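Local atomic coordinates of putative poly(3-hydroxybutyrate) depolymerase LpqC (Bordetella parapertussis 12822, PDB entry 3D0K), a protein that probably hydrolyses ester bonds, as a putative poly(3-hydroxybutyrate) depolymerase of the alpha/beta-hydrolase type. Residues D72-I75 with P76-D79. Residues are numbered along the deposited sequence; the frame is centred on the assembly and turned at random.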
loop_
_atom_site.group_PDB
_atom_site.type_symbol
_atom_site.label_atom_id
_atom_site.label_comp_id
_atom_site.label_asym_id
_atom_site.label_seq_id
_atom_site.Cartn_x
_atom_site.Cartn_y
_atom_site.Cartn_z
ATOM N N ASP A 72 10.045 -10.963 -2.538
ATOM C CA ASP A 72 11.029 -11.475 -3.543
ATOM C C ASP A 72 11.124 -10.541 -4.754
ATOM O O ASP A 72 12.222 -10.345 -5.324
ATOM C CB ASP A 72 10.637 -12.870 -4.032
ATOM C CG ASP A 72 10.927 -13.987 -2.998
ATOM O OD1 ASP A 72 11.522 -13.735 -1.943
ATOM O OD2 ASP A 72 10.527 -15.136 -3.263
ATOM N N PHE A 73 9.981 -9.997 -5.186
ATOM C CA PHE A 73 9.980 -9.093 -6.361
ATOM C C PHE A 73 10.886 -7.888 -6.158
ATOM O O PHE A 73 11.427 -7.360 -7.133
ATOM C CB PHE A 73 8.587 -8.513 -6.638
ATOM C CG PHE A 73 7.544 -9.531 -6.938
ATOM C CD1 PHE A 73 7.878 -10.796 -7.403
ATOM C CD2 PHE A 73 6.185 -9.197 -6.745
ATOM C CE1 PHE A 73 6.860 -11.763 -7.692
ATOM C CE2 PHE A 73 5.155 -10.133 -7.038
ATOM C CZ PHE A 73 5.510 -11.429 -7.495
ATOM N N TRP A 74 11.032 -7.440 -4.902
ATOM C CA TRP A 74 11.829 -6.266 -4.559
ATOM C C TRP A 74 13.317 -6.524 -4.256
ATOM O O TRP A 74 14.065 -5.573 -4.022
ATOM C CB TRP A 74 11.195 -5.513 -3.387
ATOM C CG TRP A 74 9.982 -4.714 -3.821
ATOM C CD1 TRP A 74 8.693 -5.190 -4.075
ATOM C CD2 TRP A 74 9.975 -3.335 -4.127
ATOM N NE1 TRP A 74 7.867 -4.133 -4.473
ATOM C CE2 TRP A 74 8.640 -2.991 -4.523
ATOM C CE3 TRP A 74 10.958 -2.315 -4.055
ATOM C CZ2 TRP A 74 8.281 -1.679 -4.862
ATOM C CZ3 TRP A 74 10.597 -1.009 -4.400
ATOM C CH2 TRP A 74 9.259 -0.710 -4.801
ATOM N N ILE A 75 13.736 -7.788 -4.232
ATOM C CA ILE A 75 15.151 -8.112 -3.979
ATOM C C ILE A 75 16.184 -7.408 -4.908
ATOM O O ILE A 75 17.153 -6.796 -4.423
ATOM C CB ILE A 75 15.388 -9.631 -3.851
ATOM C CG1 ILE A 75 14.756 -10.142 -2.514
ATOM C CG2 ILE A 75 16.922 -9.960 -3.886
ATOM C CD1 ILE A 75 14.708 -11.706 -2.450
ATOM N N PRO A 76 16.007 -7.497 -6.231
ATOM C CA PRO A 76 17.020 -6.846 -7.064
ATOM C C PRO A 76 17.158 -5.337 -6.813
ATOM O O PRO A 76 18.280 -4.837 -6.724
ATOM C CB PRO A 76 16.542 -7.153 -8.496
ATOM C CG PRO A 76 15.676 -8.414 -8.321
ATOM C CD PRO A 76 14.964 -8.171 -7.047
ATOM N N ALA A 77 16.038 -4.631 -6.656
ATOM C CA ALA A 77 16.084 -3.202 -6.306
ATOM C C ALA A 77 16.738 -2.983 -4.906
ATOM O O ALA A 77 17.486 -2.015 -4.718
ATOM C CB ALA A 77 14.642 -2.568 -6.379
ATOM N N ALA A 78 16.452 -3.876 -3.939
ATOM C CA ALA A 78 17.008 -3.750 -2.570
ATOM C C ALA A 78 18.500 -3.947 -2.629
ATOM O O ALA A 78 19.252 -3.254 -1.950
ATOM C CB ALA A 78 16.391 -4.791 -1.616
ATOM N N ASP A 79 18.942 -4.897 -3.445
ATOM C CA ASP A 79 20.407 -5.161 -3.549
ATOM C C ASP A 79 21.123 -3.971 -4.192
ATOM O O ASP A 79 22.242 -3.612 -3.782
ATOM C CB ASP A 79 20.636 -6.389 -4.418
ATOM C CG ASP A 79 20.308 -7.676 -3.694
ATOM O OD1 ASP A 79 20.212 -7.670 -2.449
ATOM O OD2 ASP A 79 20.139 -8.713 -4.373
HETATM O O HOH W 1 13.318 -5.380 -7.654
#
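Trp74 meets Ala78, and Ile75 meets Asp79, through two backbone bonds of the i to i+4 kind where helix 75-81 starts after helix 67-73. Ala78 N donates to Trp74 O at 2.9 Å, and Asp79 N to Ile75 O at 2.8 Å with an N-H...O angle of 159°. At the joint itself, water 1 replaces a direct bond: it donates to Phe73 O (2.8 Å) and accepts from Ala77 N (3.0 Å). CD of Pro76 lies 3.6 Å from the same Phe73 O.

The dense side is that of Trp74 and Ala78, both buried. Ala78 CB lies 3.4 Å from Trp74 O, and its methyl touches Tyr45 and Ile85. The indole makes a loose apolar contact, CE3 4.4 Å from Ala77 CB, and packs among Val57, Val59 and Ile85 of the sheet, edge-to-face with Phe145, and against helix 273-286. Pro76, by contrast, is exposed. Ile75 and Asp79 run side by side, CG2 3.5 Å from OD2, while the carboxylate's OD1 is hydrogen-bonded to Tyr45 OH. Pro76 has no N-H to give and water bridges Phe73 to Ala77, so direct bonding resumes at Ala78, consistent with an interruption between the helices.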